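PDB 4WOY: mitochondrial dynamics protein MID49 from Mus musculus, which acts as a mitochondrial outer membrane receptor that recruits the dynamin-related fission protein DNM1L and regulates its GTPase activity. Local coordinates for residues Gly147-Trp155 / Leu163-Cys171; Asp224-Leu235 / Trp267-Phe276. The protein carries 1 engineered substitution. All coordinates share one frame; numbering follows the deposited sequence.

Contact 1. Residues Gly147-Trp155 / Leu163-Cys171; sequences GSLLGCLIW and LLLKVQHEC
One face of the W155 indole carries L164, and K166 CB sits at the edge of the ring, in its plane. L164 CB makes a CH-pi contact, 3.9 Å from the centroid of the W155 six-membered ring. Strands 153-156 and 162-166 form an antiparallel beta hairpin; the axes of 153-155 and 163-166 come within 4.7 Å. Strand 162-166 also pairs with strand 173-182, L165 with F174, so the hairpin belongs to the large mixed sheet. W155 CG lies between its own N and carbonyl carbon (chi1 75°), which folds the ring back across the neighbouring strand. K166 runs alongside the ring, and its far end forms a salt bridge with E173.

W155 and L164 are a hydrogen-bonded pair. L164 N gives to W155 O at 2.7 Å, and W155 N gives to L164 O at 3.1 Å. L153 and K166 form the second hydrogen-bonded pair, with K166 N to L153 O at 2.8 Å. I154 and L165 lie between them as a non-hydrogen-bonded pair on the other face of the sheet. I154 also packs on W143 and I146 of helix 143-150. G151 has positive phi and closes a Schellman motif, with C152 N bonded to G147 O, before the chain enters the hairpin. L165 CG is trans to N (chi1 -176°), and its CD1 branch reaches I154 CG1 at 3.3 Å and C152 SG at 3.5 Å.

Contact 2. Residues Asp224-Leu235 / Trp267-Phe276; sequences DAGTRRRLLLLL and WTEEALGERF
D224 OD2 approaches W267 CB, and a water that accepts from W267 N gives D224 OD2 a weak bond. Both D224 oxygens also hold R228 end-on, NH1 to OD1 and NH2 to OD2, which fixes the guanidinium. At G226 the CA lies 3.2 Å from W267 O. T227 OG1 gives to the same W267 O at 2.8 Å, from above the carbonyl plane, and T227 N adds a weak bond.

R228 lies over one face of the W267 indole, its guanidinium at 29° to the ring. R228 CG sits 3.4 Å from the centroid of the six-membered ring, and CZ lies 3.9 Å from that of the five-membered ring, a cation-pi contact. R228 also bridges D221 and gives NE to G261 O. R275 CG packs on the opposite face of W267.

R230 is extended. Its NH1 and NH2 both bind E269 OE1, at 3.0 Å and 2.7 Å. The carboxylate stands nearly upright on the guanidinium plane, at 82°. R230 NE has a second acid partner, E10.

L231 CD2 meets the edge of W267, and L231 CD1 lies 3.9 Å from F276 CB. L234 touches L272, and L235 CD2 meets F276 CE1. The segments 228-235 and 272-276 run at 56°, their axes 10.5 Å apart at closest approach. This is leucine and phenylalanine packing between two helices, flanked by an arginine-tryptophan stack and a salt bridge; W267-F276 belongs to the region resembling part of the Mab-21 HhH/H2TH-like domain.

In the fold
Contact 1 and contact 2 belong to different parts of the chain, which is predicted to face the cytosol. Contact 1 lies in the MID51-like, nucleotidyltransferase-related part, at a hairpin of the large mixed sheet. Contact 2 joins helices, and W267-F276 lies in the Mab-21 HhH/H2TH-like region. The centres of contact 1 and contact 2 are about 34 Å apart. The nearest atoms of contact 1 and contact 2 are about 16 Å apart, so the two do not touch. Both segments of contact 1 precede those of contact 2 in the chain. Two successive N-terminal helices touch one contact each: helix 18-42 meets L150 and Q168 of contact 1, and helix 2-14 meets R230 and L234 of contact 2.

Contact 1. Residues Gly147-Trp155 / Leu163-Cys171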
loop_
_atom_site.group_PDB
_atom_site.type_symbol
_atom_site.label_atom_id
_atom_site.label_comp_id
_atom_site.label_asym_id
_atom_site.label_seq_id
_atom_site.Cartn_x
_atom_site.Cartn_y
_atom_site.Cartn_z
ATOM N N GLY A 147 1.013 -9.365 -23.134
ATOM C CA GLY A 147 -0.405 -9.630 -23.033
ATOM C C GLY A 147 -0.821 -10.809 -23.890
ATOM O O GLY A 147 -1.630 -11.641 -23.482
ATOM N N SER A 148 -0.269 -10.869 -25.096
ATOM C CA SER A 148 -0.571 -11.952 -26.017
ATOM C C SER A 148 -0.090 -13.286 -25.455
ATOM O O SER A 148 -0.783 -14.299 -25.553
ATOM C CB SER A 148 0.071 -11.684 -27.374
ATOM O OG SER A 148 -0.234 -12.715 -28.292
ATOM N N LEU A 149 1.096 -13.269 -24.854
ATOM C CA LEU A 149 1.711 -14.461 -24.275
ATOM C C LEU A 149 0.923 -15.020 -23.088
ATOM O O LEU A 149 0.812 -16.235 -22.920
ATOM C CB LEU A 149 3.145 -14.141 -23.834
ATOM C CG LEU A 149 3.945 -15.192 -23.056
ATOM C CD1 LEU A 149 4.496 -16.241 -24.016
ATOM C CD2 LEU A 149 5.064 -14.574 -22.189
ATOM N N LEU A 150 0.358 -14.125 -22.283
ATOM C CA LEU A 150 -0.313 -14.519 -21.052
ATOM C C LEU A 150 -1.838 -14.537 -21.161
ATOM O O LEU A 150 -2.531 -14.722 -20.160
ATOM C CB LEU A 150 0.104 -13.584 -19.914
ATOM C CG LEU A 150 1.596 -13.522 -19.578
ATOM C CD1 LEU A 150 1.846 -12.451 -18.540
ATOM C CD2 LEU A 150 2.113 -14.873 -19.083
ATOM N N GLY A 151 -2.358 -14.337 -22.369
ATOM C CA GLY A 151 -3.793 -14.295 -22.573
ATOM C C GLY A 151 -4.518 -13.231 -21.752
ATOM O O GLY A 151 -5.485 -13.545 -21.057
ATOM N N CYS A 152 -4.024 -11.990 -21.790
ATOM C CA CYS A 152 -4.695 -10.847 -21.163
ATOM C C CYS A 152 -4.224 -9.549 -21.823
ATOM O O CYS A 152 -3.372 -9.581 -22.696
ATOM C CB CYS A 152 -4.415 -10.795 -19.664
ATOM S SG CYS A 152 -2.661 -10.585 -19.252
ATOM N N LEU A 153 -4.791 -8.417 -21.415
ATOM C CA LEU A 153 -4.312 -7.101 -21.851
ATOM C C LEU A 153 -3.655 -6.384 -20.678
ATOM O O LEU A 153 -4.251 -6.299 -19.607
ATOM C CB LEU A 153 -5.446 -6.217 -22.375
ATOM C CG LEU A 153 -5.153 -5.390 -23.633
ATOM C CD1 LEU A 153 -5.394 -6.248 -24.886
ATOM C CD2 LEU A 153 -5.924 -4.055 -23.668
ATOM N N ILE A 154 -2.455 -5.847 -20.885
ATOM C CA ILE A 154 -1.776 -5.067 -19.855
ATOM C C ILE A 154 -1.391 -3.710 -20.422
ATOM O O ILE A 154 -0.791 -3.643 -21.501
ATOM C CB ILE A 154 -0.493 -5.763 -19.337
ATOM C CG1 ILE A 154 -0.714 -7.280 -19.225
ATOM C CG2 ILE A 154 -0.028 -5.109 -18.058
ATOM C CD1 ILE A 154 0.535 -8.120 -19.263
ATOM N N TRP A 155 -1.731 -2.636 -19.711
ATOM C CA TRP A 155 -1.349 -1.301 -20.154
ATOM C C TRP A 155 -1.149 -0.333 -18.980
ATOM O O TRP A 155 -1.794 -0.461 -17.937
ATOM C CB TRP A 155 -2.397 -0.734 -21.123
ATOM C CG TRP A 155 -3.659 -0.278 -20.457
ATOM C CD1 TRP A 155 -3.969 0.995 -20.076
ATOM C CD2 TRP A 155 -4.789 -1.088 -20.104
ATOM N NE1 TRP A 155 -5.219 1.027 -19.498
ATOM C CE2 TRP A 155 -5.743 -0.240 -19.506
ATOM C CE3 TRP A 155 -5.085 -2.446 -20.231
ATOM C CZ2 TRP A 155 -6.971 -0.711 -19.035
ATOM C CZ3 TRP A 155 -6.301 -2.904 -19.766
ATOM C CH2 TRP A 155 -7.230 -2.042 -19.179
ATOM N N LEU A 163 -0.031 -0.290 -13.469
ATOM C CA LEU A 163 -0.196 -1.174 -14.608
ATOM C C LEU A 163 -1.589 -1.771 -14.532
ATOM O O LEU A 163 -1.904 -2.479 -13.581
ATOM C CB LEU A 163 0.859 -2.272 -14.570
ATOM C CG LEU A 163 2.233 -1.836 -15.079
ATOM C CD1 LEU A 163 3.252 -2.966 -14.908
ATOM C CD2 LEU A 163 2.161 -1.339 -16.505
ATOM N N LEU A 164 -2.430 -1.529 -15.528
ATOM C CA LEU A 164 -3.791 -2.037 -15.421
ATOM C C LEU A 164 -3.901 -3.349 -16.184
ATOM O O LEU A 164 -3.445 -3.485 -17.319
ATOM C CB LEU A 164 -4.822 -1.014 -15.939
ATOM C CG LEU A 164 -5.084 0.265 -15.112
ATOM C CD1 LEU A 164 -6.204 1.111 -15.724
ATOM C CD2 LEU A 164 -5.391 -0.021 -13.644
ATOM N N LEU A 165 -4.506 -4.328 -15.524
ATOM C CA LEU A 165 -4.624 -5.642 -16.098
ATOM C C LEU A 165 -6.061 -6.097 -16.418
ATOM O O LEU A 165 -6.893 -6.286 -15.522
ATOM C CB LEU A 165 -3.963 -6.638 -15.156
ATOM C CG LEU A 165 -4.026 -7.971 -15.869
ATOM C CD1 LEU A 165 -3.257 -7.811 -17.131
ATOM C CD2 LEU A 165 -3.467 -9.132 -15.104
ATOM N N LYS A 166 -6.307 -6.246 -17.722
ATOM C CA LYS A 166 -7.552 -6.712 -18.334
ATOM C C LYS A 166 -7.297 -8.014 -19.116
ATOM O O LYS A 166 -6.476 -8.055 -20.020
ATOM C CB LYS A 166 -8.141 -5.624 -19.249
ATOM C CG LYS A 166 -9.611 -5.760 -19.614
ATOM C CD LYS A 166 -10.592 -5.549 -18.483
ATOM C CE LYS A 166 -12.012 -5.655 -19.052
ATOM N NZ LYS A 166 -13.119 -5.762 -18.052
ATOM N N VAL A 167 -8.016 -9.065 -18.785
ATOM C CA VAL A 167 -9.066 -8.931 -17.827
ATOM C C VAL A 167 -8.523 -9.712 -16.619
ATOM O O VAL A 167 -8.285 -9.078 -15.599
ATOM C CB VAL A 167 -10.460 -9.433 -18.385
ATOM C CG1 VAL A 167 -11.631 -8.922 -17.557
ATOM C CG2 VAL A 167 -10.650 -9.041 -19.848
ATOM N N GLN A 168 -8.279 -11.032 -16.661
ATOM C CA GLN A 168 -8.397 -11.952 -17.793
ATOM C C GLN A 168 -9.839 -12.365 -17.808
ATOM O O GLN A 168 -10.412 -12.578 -16.741
ATOM C CB GLN A 168 -7.499 -13.162 -17.614
ATOM C CG GLN A 168 -7.612 -14.209 -18.695
ATOM C CD GLN A 168 -6.740 -15.402 -18.394
ATOM O OE1 GLN A 168 -5.980 -15.396 -17.423
ATOM N NE2 GLN A 168 -6.838 -16.433 -19.221
ATOM N N HIS A 169 -10.421 -12.432 -19.008
ATOM C CA HIS A 169 -11.880 -12.488 -19.202
ATOM C C HIS A 169 -12.588 -13.133 -18.045
ATOM O O HIS A 169 -13.607 -12.656 -17.563
ATOM C CB HIS A 169 -12.255 -13.234 -20.467
ATOM C CG HIS A 169 -13.716 -13.164 -20.772
ATOM N ND1 HIS A 169 -14.660 -13.955 -20.143
ATOM C CD2 HIS A 169 -14.412 -12.391 -21.648
ATOM C CE1 HIS A 169 -15.860 -13.666 -20.610
ATOM N NE2 HIS A 169 -15.738 -12.725 -21.522
ATOM N N GLU A 170 -11.979 -14.195 -17.545
ATOM C CA GLU A 170 -12.578 -15.000 -16.494
ATOM C C GLU A 170 -12.719 -14.232 -15.189
ATOM O O GLU A 170 -11.996 -14.434 -14.210
ATOM C CB GLU A 170 -11.784 -16.317 -16.317
ATOM C CG GLU A 170 -10.285 -16.140 -16.051
ATOM C CD GLU A 170 -9.552 -17.479 -15.850
ATOM O OE1 GLU A 170 -10.279 -18.491 -15.750
ATOM O OE2 GLU A 170 -8.307 -17.451 -15.793
ATOM N N CYS A 171 -13.700 -13.342 -15.263
ATOM C CA CYS A 171 -14.205 -12.567 -14.171
ATOM C C CYS A 171 -13.126 -11.958 -13.294
ATOM O O CYS A 171 -13.224 -12.039 -12.071
ATOM C CB CYS A 171 -15.106 -13.447 -13.312
ATOM S SG CYS A 171 -16.478 -14.230 -14.176
#

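Contact 2. Residues Asp224-Leu235 / Trp267-Phe276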
loop_
_atom_site.group_PDB
_atom_site.type_symbol
_atom_site.label_atom_id
_atom_site.label_comp_id
_atom_site.label_asym_id
_atom_site.label_seq_id
_atom_site.Cartn_x
_atom_site.Cartn_y
_atom_site.Cartn_z
ATOM N N ASP A 224 -4.085 -15.948 19.070
ATOM C CA ASP A 224 -5.426 -16.236 19.628
ATOM C C ASP A 224 -6.484 -16.600 18.589
ATOM O O ASP A 224 -7.685 -16.476 18.854
ATOM C CB ASP A 224 -5.952 -15.052 20.443
ATOM C CG ASP A 224 -6.111 -13.782 19.619
ATOM O OD1 ASP A 224 -5.683 -13.745 18.446
ATOM O OD2 ASP A 224 -6.671 -12.812 20.162
ATOM N N ALA A 225 -6.039 -17.027 17.411
ATOM C CA ALA A 225 -6.933 -17.317 16.287
ATOM C C ALA A 225 -7.874 -16.149 16.034
ATOM O O ALA A 225 -9.064 -16.347 15.770
ATOM C CB ALA A 225 -7.734 -18.600 16.536
ATOM N N GLY A 226 -7.333 -14.935 16.126
ATOM C CA GLY A 226 -8.142 -13.736 16.098
ATOM C C GLY A 226 -8.645 -13.345 14.726
ATOM O O GLY A 226 -8.197 -13.878 13.710
ATOM N N THR A 227 -9.568 -12.386 14.710
ATOM C CA THR A 227 -10.208 -11.921 13.489
ATOM C C THR A 227 -9.855 -10.479 13.141
ATOM O O THR A 227 -10.616 -9.791 12.445
ATOM C CB THR A 227 -11.723 -12.017 13.613
ATOM O OG1 THR A 227 -12.117 -11.387 14.838
ATOM C CG2 THR A 227 -12.171 -13.472 13.644
ATOM N N ARG A 228 -8.717 -10.006 13.630
ATOM C CA ARG A 228 -8.329 -8.629 13.350
ATOM C C ARG A 228 -8.210 -8.385 11.843
ATOM O O ARG A 228 -8.839 -7.466 11.321
ATOM C CB ARG A 228 -7.002 -8.287 14.038
ATOM C CG ARG A 228 -7.057 -8.358 15.551
ATOM C CD ARG A 228 -5.653 -8.507 16.133
ATOM N NE ARG A 228 -5.663 -8.751 17.576
ATOM C CZ ARG A 228 -5.714 -9.959 18.127
ATOM N NH1 ARG A 228 -5.784 -11.044 17.356
ATOM N NH2 ARG A 228 -5.697 -10.083 19.448
ATOM N N ARG A 229 -7.433 -9.220 11.153
ATOM C CA ARG A 229 -7.201 -9.051 9.716
ATOM C C ARG A 229 -8.486 -9.238 8.938
ATOM O O ARG A 229 -8.712 -8.603 7.907
ATOM C CB ARG A 229 -6.153 -10.036 9.190
ATOM C CG ARG A 229 -4.714 -9.709 9.521
ATOM C CD ARG A 229 -3.849 -10.913 9.222
ATOM N NE ARG A 229 -4.421 -12.103 9.862
ATOM C CZ ARG A 229 -4.170 -13.363 9.508
ATOM N NH1 ARG A 229 -3.348 -13.638 8.499
ATOM N NH2 ARG A 229 -4.748 -14.350 10.166
ATOM N N ARG A 230 -9.329 -10.122 9.437
ATOM C CA ARG A 230 -10.635 -10.315 8.848
ATOM C C ARG A 230 -11.472 -9.022 8.978
ATOM O O ARG A 230 -12.178 -8.628 8.041
ATOM C CB ARG A 230 -11.304 -11.517 9.515
ATOM C CG ARG A 230 -12.705 -11.776 9.089
ATOM C CD ARG A 230 -13.024 -13.260 9.191
ATOM N NE ARG A 230 -14.461 -13.448 9.295
ATOM C CZ ARG A 230 -15.028 -14.428 9.972
ATOM N NH1 ARG A 230 -14.267 -15.322 10.595
ATOM N NH2 ARG A 230 -16.351 -14.507 10.021
ATOM N N LEU A 231 -11.370 -8.359 10.131
ATOM C CA LEU A 231 -12.070 -7.098 10.368
ATOM C C LEU A 231 -11.552 -5.977 9.465
ATOM O O LEU A 231 -12.318 -5.123 9.013
ATOM C CB LEU A 231 -11.961 -6.676 11.843
ATOM C CG LEU A 231 -12.545 -5.278 12.122
ATOM C CD1 LEU A 231 -14.041 -5.265 11.891
ATOM C CD2 LEU A 231 -12.228 -4.771 13.527
ATOM N N LEU A 232 -10.249 -5.957 9.224
ATOM C CA LEU A 232 -9.708 -4.918 8.358
ATOM C C LEU A 232 -10.320 -5.058 6.945
ATOM O O LEU A 232 -10.685 -4.056 6.317
ATOM C CB LEU A 232 -8.167 -4.961 8.325
ATOM C CG LEU A 232 -7.454 -4.117 7.269
ATOM C CD1 LEU A 232 -7.780 -2.622 7.407
ATOM C CD2 LEU A 232 -5.964 -4.368 7.376
ATOM N N LEU A 233 -10.463 -6.297 6.474
ATOM C CA LEU A 233 -11.035 -6.547 5.142
ATOM C C LEU A 233 -12.504 -6.130 5.058
ATOM O O LEU A 233 -12.932 -5.572 4.054
ATOM C CB LEU A 233 -10.880 -8.014 4.760
ATOM C CG LEU A 233 -9.465 -8.282 4.265
ATOM C CD1 LEU A 233 -9.172 -9.787 4.191
ATOM C CD2 LEU A 233 -9.245 -7.613 2.922
ATOM N N LEU A 234 -13.250 -6.380 6.130
ATOM C CA LEU A 234 -14.627 -5.898 6.255
ATOM C C LEU A 234 -14.728 -4.381 6.147
ATOM O O LEU A 234 -15.540 -3.843 5.379
ATOM C CB LEU A 234 -15.224 -6.314 7.592
ATOM C CG LEU A 234 -15.955 -7.632 7.553
ATOM C CD1 LEU A 234 -16.293 -8.011 8.963
ATOM C CD2 LEU A 234 -17.197 -7.483 6.679
ATOM N N LEU A 235 -13.921 -3.698 6.948
ATOM C CA LEU A 235 -13.989 -2.253 6.995
ATOM C C LEU A 235 -13.703 -1.696 5.632
ATOM O O LEU A 235 -14.346 -0.743 5.198
ATOM C CB LEU A 235 -13.009 -1.671 8.018
ATOM C CG LEU A 235 -13.343 -1.983 9.462
ATOM C CD1 LEU A 235 -12.137 -1.708 10.364
ATOM C CD2 LEU A 235 -14.557 -1.190 9.880
ATOM N N TRP A 267 -11.380 -11.219 20.225
ATOM C CA TRP A 267 -11.137 -11.154 18.783
ATOM C C TRP A 267 -11.588 -12.439 18.075
ATOM O O TRP A 267 -11.068 -12.801 17.019
ATOM C CB TRP A 267 -9.662 -10.838 18.504
ATOM C CG TRP A 267 -9.371 -9.369 18.639
ATOM C CD1 TRP A 267 -8.684 -8.739 19.647
ATOM C CD2 TRP A 267 -9.723 -8.345 17.694
ATOM N NE1 TRP A 267 -8.620 -7.383 19.394
ATOM C CE2 TRP A 267 -9.247 -7.119 18.203
ATOM C CE3 TRP A 267 -10.404 -8.350 16.466
ATOM C CZ2 TRP A 267 -9.428 -5.918 17.535
ATOM C CZ3 TRP A 267 -10.587 -7.164 15.802
ATOM C CH2 TRP A 267 -10.101 -5.957 16.338
ATOM N N THR A 268 -12.578 -13.098 18.666
ATOM C CA THR A 268 -13.227 -14.239 18.047
ATOM C C THR A 268 -14.198 -13.765 16.988
ATOM O O THR A 268 -14.556 -12.585 16.939
ATOM C CB THR A 268 -14.040 -15.064 19.062
ATOM O OG1 THR A 268 -15.049 -14.218 19.618
ATOM C CG2 THR A 268 -13.167 -15.636 20.191
ATOM N N GLU A 269 -14.645 -14.694 16.150
ATOM C CA GLU A 269 -15.686 -14.396 15.176
ATOM C C GLU A 269 -16.962 -13.975 15.907
ATOM O O GLU A 269 -17.723 -13.121 15.450
ATOM C CB GLU A 269 -15.934 -15.613 14.282
ATOM C CG GLU A 269 -16.898 -15.346 13.143
ATOM C CD GLU A 269 -17.296 -16.591 12.406
ATOM O OE1 GLU A 269 -16.666 -16.882 11.360
ATOM O OE2 GLU A 269 -18.217 -17.289 12.877
ATOM N N GLU A 270 -17.162 -14.564 17.076
ATOM C CA GLU A 270 -18.334 -14.294 17.881
ATOM C C GLU A 270 -18.423 -12.809 18.233
ATOM O O GLU A 270 -19.521 -12.235 18.285
ATOM C CB GLU A 270 -18.291 -15.157 19.140
ATOM C CG GLU A 270 -19.451 -14.958 20.081
ATOM C CD GLU A 270 -19.390 -15.884 21.275
ATOM O OE1 GLU A 270 -20.190 -15.682 22.206
ATOM O OE2 GLU A 270 -18.550 -16.814 21.284
ATOM N N ALA A 271 -17.258 -12.198 18.452
ATOM C CA ALA A 271 -17.169 -10.790 18.852
ATOM C C ALA A 271 -16.862 -9.874 17.683
ATOM O O ALA A 271 -16.626 -8.688 17.877
ATOM C CB ALA A 271 -16.100 -10.611 19.940
ATOM N N LEU A 272 -16.862 -10.418 16.470
ATOM C CA LEU A 272 -16.512 -9.635 15.292
ATOM C C LEU A 272 -17.452 -8.451 15.088
ATOM O O LEU A 272 -17.027 -7.370 14.695
ATOM C CB LEU A 272 -16.523 -10.517 14.055
ATOM C CG LEU A 272 -15.848 -9.956 12.805
ATOM C CD1 LEU A 272 -14.541 -9.272 13.120
ATOM C CD2 LEU A 272 -15.641 -11.073 11.790
ATOM N N GLY A 273 -18.733 -8.670 15.364
ATOM C CA GLY A 273 -19.724 -7.622 15.235
ATOM C C GLY A 273 -19.465 -6.460 16.176
ATOM O O GLY A 273 -19.594 -5.301 15.790
ATOM N N GLU A 274 -19.079 -6.779 17.406
ATOM C CA GLU A 274 -18.738 -5.774 18.402
ATOM C C GLU A 274 -17.436 -5.042 18.070
ATOM O O GLU A 274 -17.355 -3.824 18.229
ATOM C CB GLU A 274 -18.618 -6.419 19.774
ATOM C CG GLU A 274 -19.850 -6.322 20.631
ATOM C CD GLU A 274 -19.774 -7.272 21.794
ATOM O OE1 GLU A 274 -18.654 -7.465 22.318
ATOM O OE2 GLU A 274 -20.825 -7.828 22.178
ATOM N N ARG A 275 -16.442 -5.774 17.569
ATOM C CA ARG A 275 -15.178 -5.163 17.161
ATOM C C ARG A 275 -15.395 -4.200 16.013
ATOM O O ARG A 275 -14.741 -3.142 15.916
ATOM C CB ARG A 275 -14.163 -6.230 16.752
ATOM C CG ARG A 275 -13.658 -7.052 17.914
ATOM C CD ARG A 275 -13.276 -6.187 19.116
ATOM N NE ARG A 275 -13.618 -6.894 20.347
ATOM C CZ ARG A 275 -14.562 -6.522 21.206
ATOM N NH1 ARG A 275 -15.231 -5.395 21.023
ATOM N NH2 ARG A 275 -14.798 -7.263 22.280
ATOM N N PHE A 276 -16.312 -4.595 15.141
ATOM C CA PHE A 276 -16.713 -3.791 14.006
ATOM C C PHE A 276 -17.359 -2.491 14.467
ATOM O O PHE A 276 -16.996 -1.424 13.989
ATOM C CB PHE A 276 -17.677 -4.574 13.121
ATOM C CG PHE A 276 -18.199 -3.795 11.946
ATOM C CD1 PHE A 276 -17.521 -3.790 10.744
ATOM C CD2 PHE A 276 -19.382 -3.094 12.035
ATOM C CE1 PHE A 276 -18.014 -3.079 9.652
ATOM C CE2 PHE A 276 -19.873 -2.377 10.955
ATOM C CZ PHE A 276 -19.198 -2.369 9.773
HETATM O O HOH W 1 -9.773 -13.733 21.162
#